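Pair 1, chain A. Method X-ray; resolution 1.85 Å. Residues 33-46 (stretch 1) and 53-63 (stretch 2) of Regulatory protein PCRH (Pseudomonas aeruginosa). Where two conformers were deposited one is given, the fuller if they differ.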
# COMPACT_ATOMS: atom_id res chain seq x y z
N LYS A 33 3.78 -6.61 12.68
CA LYS A 33 2.47 -6.69 12.07
C LYS A 33 2.58 -7.60 10.80
O LYS A 33 2.50 -7.09 9.64
CB LYS A 33 1.95 -5.26 11.77
CG LYS A 33 1.43 -4.46 13.03
CD LYS A 33 0.40 -3.37 12.63
CE LYS A 33 0.24 -2.27 13.71
NZ LYS A 33 1.32 -1.23 13.73
N TRP A 34 2.76 -8.89 11.02
CA TRP A 34 3.13 -9.77 9.92
C TRP A 34 2.04 -10.04 8.87
O TRP A 34 2.33 -10.20 7.68
CB TRP A 34 3.79 -11.03 10.45
CG TRP A 34 5.00 -10.74 11.32
CD1 TRP A 34 6.07 -9.87 11.05
CD2 TRP A 34 5.27 -11.32 12.56
NE1 TRP A 34 7.00 -9.90 12.07
CE2 TRP A 34 6.53 -10.79 13.01
CE3 TRP A 34 4.59 -12.25 13.33
CZ2 TRP A 34 7.10 -11.16 14.20
CZ3 TRP A 34 5.17 -12.63 14.51
CH2 TRP A 34 6.42 -12.09 14.95
N ASP A 35 0.78 -10.09 9.31
CA ASP A 35 -0.32 -10.32 8.36
C ASP A 35 -0.52 -9.18 7.38
O ASP A 35 -0.82 -9.39 6.21
CB ASP A 35 -1.63 -10.55 9.13
CG ASP A 35 -1.96 -12.01 9.17
OD1 ASP A 35 -2.26 -12.56 8.06
OD2 ASP A 35 -1.85 -12.60 10.29
N ASP A 36 -0.37 -7.98 7.91
CA ASP A 36 -0.52 -6.78 7.11
C ASP A 36 0.68 -6.62 6.20
O ASP A 36 0.53 -6.26 5.04
CB ASP A 36 -0.59 -5.57 8.01
CG ASP A 36 -2.02 -5.31 8.54
OD1 ASP A 36 -3.01 -6.09 8.35
OD2 ASP A 36 -2.13 -4.25 9.09
N ALA A 37 1.86 -6.87 6.74
CA ALA A 37 3.08 -6.77 5.95
C ALA A 37 3.02 -7.81 4.82
O ALA A 37 3.33 -7.53 3.66
CB ALA A 37 4.29 -6.96 6.82
N GLN A 38 2.58 -9.01 5.15
CA GLN A 38 2.47 -10.04 4.08
C GLN A 38 1.61 -9.56 2.89
O GLN A 38 1.91 -9.84 1.73
CB GLN A 38 1.83 -11.31 4.62
CG GLN A 38 1.93 -12.46 3.59
CD GLN A 38 1.21 -13.72 4.04
OE1 GLN A 38 1.27 -14.76 3.36
NE2 GLN A 38 0.46 -13.60 5.11
N LYS A 39 0.49 -8.96 3.21
CA LYS A 39 -0.42 -8.48 2.18
C LYS A 39 0.21 -7.37 1.36
O LYS A 39 0.03 -7.31 0.16
CB LYS A 39 -1.73 -7.95 2.83
CG LYS A 39 -2.54 -9.07 3.49
CD LYS A 39 -3.61 -8.59 4.36
CE LYS A 39 -4.53 -9.82 4.63
NZ LYS A 39 -5.48 -9.46 5.70
N ILE A 40 0.87 -6.43 2.00
CA ILE A 40 1.58 -5.41 1.22
C ILE A 40 2.66 -6.03 0.28
O ILE A 40 2.75 -5.72 -0.93
CB ILE A 40 2.14 -4.38 2.19
CG1 ILE A 40 0.94 -3.73 2.91
CG2 ILE A 40 3.05 -3.36 1.46
CD1 ILE A 40 0.19 -2.74 2.00
N PHE A 41 3.44 -7.00 0.81
CA PHE A 41 4.48 -7.59 -0.04
C PHE A 41 3.90 -8.45 -1.16
O PHE A 41 4.45 -8.45 -2.26
CB PHE A 41 5.52 -8.38 0.80
CG PHE A 41 6.36 -7.51 1.64
CD1 PHE A 41 7.13 -6.53 1.08
CD2 PHE A 41 6.41 -7.70 3.02
CE1 PHE A 41 7.93 -5.70 1.91
CE2 PHE A 41 7.18 -6.93 3.80
CZ PHE A 41 7.91 -5.92 3.27
N GLN A 42 2.81 -9.17 -0.86
CA GLN A 42 2.15 -9.94 -1.84
C GLN A 42 1.68 -8.99 -2.93
O GLN A 42 1.83 -9.30 -4.12
CB GLN A 42 1.00 -10.73 -1.18
CG GLN A 42 -0.04 -11.34 -2.10
CD GLN A 42 0.40 -12.61 -2.82
OE1 GLN A 42 1.24 -13.36 -2.33
NE2 GLN A 42 -0.20 -12.87 -3.97
N ALA A 43 1.21 -7.78 -2.54
CA ALA A 43 0.75 -6.83 -3.59
C ALA A 43 1.93 -6.46 -4.46
O ALA A 43 1.81 -6.47 -5.68
CB ALA A 43 0.09 -5.54 -2.95
N LEU A 44 3.04 -6.03 -3.82
CA LEU A 44 4.20 -5.61 -4.55
C LEU A 44 4.82 -6.69 -5.48
O LEU A 44 5.15 -6.35 -6.62
CB LEU A 44 5.25 -5.07 -3.61
CG LEU A 44 4.90 -3.75 -2.93
CD1 LEU A 44 5.70 -3.71 -1.71
CD2 LEU A 44 5.20 -2.50 -3.86
N CYS A 45 4.96 -7.94 -5.01
CA CYS A 45 5.30 -9.11 -5.86
C CYS A 45 4.36 -9.29 -7.10
O CYS A 45 4.78 -9.81 -8.18
CB CYS A 45 5.26 -10.41 -5.02
SG CYS A 45 6.58 -10.48 -3.76
N MET A 46 3.10 -8.90 -6.97
CA MET A 46 2.21 -8.84 -8.18
C MET A 46 2.51 -7.67 -9.11
O MET A 46 2.45 -7.79 -10.32
CB MET A 46 0.72 -8.81 -7.74
CG MET A 46 0.39 -10.09 -7.00
SD MET A 46 -1.28 -10.30 -6.47
CE MET A 46 -1.41 -9.39 -4.97
N ARG A 53 13.78 -7.65 -3.35
CA ARG A 53 13.36 -7.17 -2.03
C ARG A 53 11.94 -7.57 -1.67
O ARG A 53 11.63 -7.90 -0.47
CB ARG A 53 13.51 -5.65 -1.86
CG ARG A 53 14.85 -5.03 -2.26
CD ARG A 53 14.84 -3.40 -2.31
NE ARG A 53 13.86 -2.94 -3.30
CZ ARG A 53 13.25 -1.76 -3.31
NH1 ARG A 53 13.52 -0.84 -2.38
NH2 ARG A 53 12.38 -1.51 -4.27
N TYR A 54 11.05 -7.53 -2.65
CA TYR A 54 9.63 -7.82 -2.36
C TYR A 54 9.45 -9.29 -1.98
O TYR A 54 8.57 -9.65 -1.20
CB TYR A 54 8.71 -7.51 -3.57
CG TYR A 54 8.81 -6.09 -4.07
CD1 TYR A 54 9.37 -5.10 -3.26
CD2 TYR A 54 8.35 -5.72 -5.34
CE1 TYR A 54 9.50 -3.74 -3.73
CE2 TYR A 54 8.47 -4.34 -5.83
CZ TYR A 54 9.03 -3.39 -4.99
OH TYR A 54 9.14 -2.09 -5.43
N PHE A 55 10.28 -10.16 -2.55
CA PHE A 55 10.10 -11.63 -2.32
C PHE A 55 10.72 -12.05 -1.00
O PHE A 55 10.24 -13.00 -0.32
CB PHE A 55 10.65 -12.42 -3.51
CG PHE A 55 9.84 -12.16 -4.78
CD1 PHE A 55 8.64 -12.84 -5.01
CD2 PHE A 55 10.21 -11.18 -5.66
CE1 PHE A 55 7.81 -12.53 -6.15
CE2 PHE A 55 9.40 -10.88 -6.80
CZ PHE A 55 8.24 -11.53 -7.04
N LEU A 56 11.81 -11.36 -0.66
CA LEU A 56 12.48 -11.41 0.68
C LEU A 56 11.47 -10.98 1.69
O LEU A 56 11.26 -11.65 2.70
CB LEU A 56 13.75 -10.50 0.73
CG LEU A 56 14.54 -10.78 2.05
CD1 LEU A 56 14.96 -12.27 2.12
CD2 LEU A 56 15.72 -9.85 2.20
N GLY A 57 10.83 -9.83 1.46
CA GLY A 57 9.77 -9.34 2.39
C GLY A 57 8.59 -10.33 2.58
O GLY A 57 8.21 -10.69 3.74
N LEU A 58 8.07 -10.82 1.47
CA LEU A 58 6.94 -11.76 1.52
C LEU A 58 7.42 -13.00 2.29
O LEU A 58 6.72 -13.53 3.20
CB LEU A 58 6.53 -12.09 0.07
CG LEU A 58 5.37 -13.10 -0.15
CD1 LEU A 58 4.16 -12.65 0.64
CD2 LEU A 58 4.99 -13.46 -1.64
N GLY A 59 8.56 -13.56 1.86
CA GLY A 59 9.16 -14.75 2.61
C GLY A 59 9.30 -14.55 4.09
O GLY A 59 8.88 -15.39 4.84
N ALA A 60 9.86 -13.41 4.52
CA ALA A 60 10.12 -13.15 5.90
C ALA A 60 8.79 -13.11 6.69
O ALA A 60 8.71 -13.61 7.84
CB ALA A 60 10.88 -11.84 5.99
N CYS A 61 7.74 -12.52 6.08
CA CYS A 61 6.44 -12.45 6.74
C CYS A 61 5.83 -13.80 6.97
O CYS A 61 5.34 -14.06 8.05
CB CYS A 61 5.42 -11.60 5.92
SG CYS A 61 5.84 -9.94 5.91
N ARG A 62 5.88 -14.64 5.96
CA ARG A 62 5.35 -15.97 6.05
C ARG A 62 6.14 -16.86 7.07
O ARG A 62 5.57 -17.61 7.87
CB ARG A 62 5.37 -16.59 4.67
CG ARG A 62 4.27 -16.00 3.77
CD ARG A 62 4.50 -16.34 2.33
NE ARG A 62 3.33 -15.99 1.54
CZ ARG A 62 3.11 -16.34 0.27
NH1 ARG A 62 4.01 -17.01 -0.47
NH2 ARG A 62 1.99 -15.89 -0.32
N GLN A 63 7.46 -16.72 7.02
CA GLN A 63 8.31 -17.36 8.03
C GLN A 63 7.86 -17.01 9.45
O GLN A 63 7.69 -17.91 10.27
CB GLN A 63 9.79 -17.02 7.85
CG GLN A 63 10.72 -18.03 8.61
CD GLN A 63 12.21 -17.75 8.39
OE1 GLN A 63 12.60 -17.17 7.41
NE2 GLN A 63 13.05 -18.19 9.34
O HOH W 1 0.13 -13.62 0.02

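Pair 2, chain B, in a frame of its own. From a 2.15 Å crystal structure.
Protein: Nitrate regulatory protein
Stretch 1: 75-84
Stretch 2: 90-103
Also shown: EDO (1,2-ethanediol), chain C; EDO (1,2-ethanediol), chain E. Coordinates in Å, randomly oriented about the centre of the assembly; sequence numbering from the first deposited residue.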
# COMPACT_ATOMS: atom_id res chain seq x y z
N CYS B 75 -11.40 22.03 17.04
CA CYS B 75 -11.96 23.32 17.47
C CYS B 75 -11.02 23.98 18.47
O CYS B 75 -10.71 25.17 18.36
CB CYS B 75 -13.35 23.14 18.09
SG CYS B 75 -14.63 22.49 16.94
N GLU B 76 -10.55 23.21 19.44
CA GLU B 76 -9.61 23.75 20.42
C GLU B 76 -8.32 24.21 19.74
O GLU B 76 -7.78 25.26 20.08
CB GLU B 76 -9.31 22.74 21.54
CG GLU B 76 -8.54 23.34 22.71
CD GLU B 76 -8.45 22.42 23.91
OE1 GLU B 76 -9.00 21.30 23.85
OE2 GLU B 76 -7.82 22.81 24.91
N ARG B 77 -7.81 23.44 18.79
CA ARG B 77 -6.60 23.84 18.09
C ARG B 77 -6.78 25.23 17.46
O ARG B 77 -5.96 26.12 17.65
CB ARG B 77 -6.19 22.80 17.04
CG ARG B 77 -4.89 23.15 16.28
CD ARG B 77 -4.51 22.07 15.26
NE ARG B 77 -5.63 21.74 14.37
CZ ARG B 77 -5.68 20.65 13.61
NH1 ARG B 77 -4.67 19.77 13.64
NH2 ARG B 77 -6.74 20.42 12.83
N GLY B 78 -7.86 25.40 16.72
CA GLY B 78 -8.13 26.66 16.04
C GLY B 78 -8.34 27.83 16.96
O GLY B 78 -7.84 28.93 16.70
N ALA B 79 -9.07 27.62 18.06
CA ALA B 79 -9.25 28.67 19.05
C ALA B 79 -7.91 29.09 19.68
O ALA B 79 -7.60 30.28 19.76
CB ALA B 79 -10.25 28.25 20.13
N SER B 80 -7.13 28.11 20.13
CA SER B 80 -5.82 28.38 20.70
C SER B 80 -4.96 29.16 19.72
O SER B 80 -4.21 30.05 20.10
CB SER B 80 -5.12 27.07 21.09
OG SER B 80 -5.96 26.30 21.94
N ASN B 81 -5.08 28.83 18.44
CA ASN B 81 -4.28 29.49 17.42
C ASN B 81 -4.58 30.99 17.31
O ASN B 81 -3.65 31.81 17.17
CB ASN B 81 -4.47 28.81 16.07
CG ASN B 81 -3.22 28.84 15.22
OD1 ASN B 81 -2.13 28.56 15.71
ND2 ASN B 81 -3.38 29.18 13.94
N ILE B 82 -5.86 31.36 17.37
CA ILE B 82 -6.27 32.76 17.24
C ILE B 82 -5.94 33.53 18.52
O ILE B 82 -5.46 34.66 18.47
CB ILE B 82 -7.77 32.91 16.90
CG1 ILE B 82 -8.12 32.19 15.60
CG2 ILE B 82 -8.13 34.38 16.75
CD1 ILE B 82 -7.54 32.86 14.36
N TRP B 83 -6.20 32.90 19.65
CA TRP B 83 -5.74 33.42 20.93
C TRP B 83 -4.25 33.78 20.88
O TRP B 83 -3.88 34.90 21.23
CB TRP B 83 -6.02 32.39 22.02
CG TRP B 83 -5.38 32.68 23.31
CD1 TRP B 83 -4.32 32.02 23.86
CD2 TRP B 83 -5.74 33.71 24.24
NE1 TRP B 83 -4.00 32.57 25.08
CE2 TRP B 83 -4.85 33.61 25.34
CE3 TRP B 83 -6.72 34.70 24.26
CZ2 TRP B 83 -4.92 34.47 26.44
CZ3 TRP B 83 -6.79 35.55 25.36
CH2 TRP B 83 -5.89 35.43 26.43
N LEU B 84 -3.40 32.85 20.43
CA LEU B 84 -1.96 33.10 20.42
C LEU B 84 -1.52 34.13 19.37
O LEU B 84 -0.77 35.05 19.68
CB LEU B 84 -1.16 31.79 20.28
CG LEU B 84 -1.28 30.78 21.44
CD1 LEU B 84 -0.78 29.40 21.03
CD2 LEU B 84 -0.57 31.28 22.71
N LEU B 90 -8.18 37.78 21.29
CA LEU B 90 -9.39 37.17 20.77
C LEU B 90 -9.48 35.69 21.11
O LEU B 90 -8.46 35.01 21.26
CB LEU B 90 -9.46 37.34 19.25
CG LEU B 90 -9.34 38.79 18.78
CD1 LEU B 90 -9.17 38.87 17.28
CD2 LEU B 90 -10.54 39.60 19.24
N TYR B 91 -10.72 35.22 21.27
CA TYR B 91 -11.05 33.79 21.32
C TYR B 91 -10.83 33.08 22.65
O TYR B 91 -10.85 31.85 22.71
CB TYR B 91 -10.37 33.03 20.18
CG TYR B 91 -11.22 32.95 18.94
CD1 TYR B 91 -11.43 34.07 18.16
CD2 TYR B 91 -11.83 31.76 18.57
CE1 TYR B 91 -12.23 34.01 17.03
CE2 TYR B 91 -12.63 31.69 17.44
CZ TYR B 91 -12.82 32.82 16.67
OH TYR B 91 -13.61 32.75 15.55
N ALA B 92 -10.65 33.85 23.71
CA ALA B 92 -10.55 33.29 25.05
C ALA B 92 -11.78 32.45 25.40
O ALA B 92 -11.65 31.37 25.96
CB ALA B 92 -10.35 34.40 26.07
N ALA B 93 -12.96 32.96 25.08
CA ALA B 93 -14.22 32.27 25.34
C ALA B 93 -14.30 30.94 24.58
O ALA B 93 -14.72 29.92 25.12
CB ALA B 93 -15.41 33.16 24.97
N GLU B 94 -13.90 30.98 23.31
CA GLU B 94 -13.87 29.79 22.48
C GLU B 94 -12.86 28.76 23.01
O GLU B 94 -13.15 27.57 23.07
CB GLU B 94 -13.56 30.17 21.03
CG GLU B 94 -14.74 30.78 20.25
CD GLU B 94 -15.02 32.25 20.59
OE1 GLU B 94 -14.26 32.87 21.37
OE2 GLU B 94 -16.02 32.79 20.06
N CYS B 95 -11.68 29.22 23.40
CA CYS B 95 -10.70 28.31 23.99
C CYS B 95 -11.27 27.59 25.20
O CYS B 95 -11.04 26.39 25.38
CB CYS B 95 -9.43 29.04 24.42
SG CYS B 95 -8.36 29.57 23.11
N ARG B 96 -11.99 28.33 26.03
CA ARG B 96 -12.48 27.79 27.29
C ARG B 96 -13.58 26.80 27.01
O ARG B 96 -13.61 25.71 27.57
CB ARG B 96 -13.01 28.90 28.21
CG ARG B 96 -11.93 29.83 28.76
CD ARG B 96 -12.45 30.64 29.95
NE ARG B 96 -13.82 31.11 29.73
CZ ARG B 96 -14.13 32.32 29.28
NH1 ARG B 96 -13.17 33.20 29.02
NH2 ARG B 96 -15.41 32.66 29.10
N ALA B 97 -14.50 27.20 26.13
CA ALA B 97 -15.59 26.35 25.72
C ALA B 97 -15.07 25.10 25.00
O ALA B 97 -15.52 23.99 25.26
CB ALA B 97 -16.55 27.12 24.81
N GLY B 98 -14.11 25.29 24.10
CA GLY B 98 -13.54 24.19 23.35
C GLY B 98 -12.93 23.14 24.25
O GLY B 98 -13.13 21.95 24.05
N ALA B 99 -12.18 23.60 25.25
CA ALA B 99 -11.54 22.70 26.20
C ALA B 99 -12.56 21.90 27.00
O ALA B 99 -12.34 20.73 27.32
CB ALA B 99 -10.60 23.48 27.13
N ALA B 100 -13.69 22.53 27.32
CA ALA B 100 -14.76 21.86 28.05
C ALA B 100 -15.40 20.75 27.22
O ALA B 100 -15.69 19.66 27.72
CB ALA B 100 -15.83 22.88 28.48
N LEU B 101 -15.62 21.05 25.94
CA LEU B 101 -16.17 20.08 25.00
C LEU B 101 -15.26 18.88 24.79
O LEU B 101 -15.71 17.74 24.70
CB LEU B 101 -16.47 20.75 23.67
CG LEU B 101 -17.56 21.80 23.74
CD1 LEU B 101 -17.86 22.33 22.35
CD2 LEU B 101 -18.82 21.21 24.37
N VAL B 102 -13.96 19.15 24.70
CA VAL B 102 -12.97 18.09 24.57
C VAL B 102 -13.02 17.17 25.79
O VAL B 102 -13.03 15.94 25.67
CB VAL B 102 -11.55 18.68 24.46
CG1 VAL B 102 -10.51 17.63 24.77
CG2 VAL B 102 -11.31 19.32 23.07
N ASP B 103 -13.04 17.77 26.97
CA ASP B 103 -13.05 17.00 28.21
C ASP B 103 -14.30 16.11 28.28
O ASP B 103 -14.24 14.97 28.74
CB ASP B 103 -13.00 17.94 29.41
CG ASP B 103 -11.66 18.62 29.56
OD1 ASP B 103 -10.70 18.19 28.88
OD2 ASP B 103 -11.56 19.59 30.34
C1 EDO C . -6.48 24.47 12.86
O1 EDO C . -7.34 24.20 13.96
C2 EDO C . -6.65 25.90 12.36
O2 EDO C . -6.23 26.91 13.29
C1 EDO E . -7.59 17.08 30.12
O1 EDO E . -8.89 16.47 29.99
C2 EDO E . -6.53 16.02 30.41
O2 EDO E . -5.36 16.66 30.95

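Both pairs are antiparallel helical hairpins with nearly the same backbone: the axes approach to 8.4 Å in each, at -150° in pair 1 and -154° in pair 2, and 14 central residues superpose to 0.3 Å. The spacing is fixed; what changes is how its volume is filled.

The central trade is at Phe A41 = Ala B79, facing Gly A57 = Glu B94. In pair 1 the phenyl ring lies flat on the glycine, with Gly A57 CA 3.7 Å from the Phe A41 ring centroid and almost on its normal. The bare backbone is what admits the ring, since an ideal CB on Gly A57 would lie 2.6 Å from Phe A41 CE1. Pair 2 reverses the sizes. Ala B79 is small, so Glu B94 can bring its CB to 3.9 Å from Ala B79 CB, while the end of its side chain leads away.

One turn along, at Cys A61 = Gly B98, pair 1 has the side chain and pair 2 has none. Cys A61 points toward the partner helix and is a knob among Trp A34, Ala A37, Gln A38 and Phe A41. In pair 2 Gly B98 CA comes to 4.9 Å from Glu B76 CA. At Ala A37 = Cys B75 both CA-to-CB bonds point toward the partner, but Ala A37 CB touches Cys A61 SG at 3.5 Å, while Cys B75 CB stays 5.4 Å from Gly B98 CA.

Leu A58 = Cys B95 is a sideways position filled at two sizes. Leu A58 sits among Gln A38, Phe A41, Gln A42 and Cys A45; the smaller Cys B95 still reaches Ala B79, its SG 3.8 Å from Ala B79 CB, and stands 3.8 Å from Trp B83 CB.

At Cys A45 = Trp B83 and Phe A55 = Ala B92 the large and small partners swap helices. Cys A45 SG lies over the face of Phe A55, 3.5 Å from the ring centroid; in pair 2 the aromatic is on the first helix, and Trp B83 CZ3 meets Ala B92 CB at 3.8 Å.

At Tyr A54 = Tyr B91 the residue is the same, and Leu A44 = Ile B82 nearly coincide. Both aliphatics lay CB over a tyrosine face, although the tyrosine side-chain centres differ by 3.6 Å: helical Tyr A54 points CB sideways, whereas Tyr B91, the N-cap with positive phi, points it toward the partner.

Gln A38 = Glu B76 overlap closely but find different neighbours. Arg A62 NE donates to Gln A38 OE1 at 3.0 Å, and a water bridges Gln A42 OE1 and Arg A62 NH2. With Ala B99 matching Arg A62, Glu B76 instead places OE2 3.6 Å from Ala B99 CB, and its carboxylate is satisfied elsewhere in the structure.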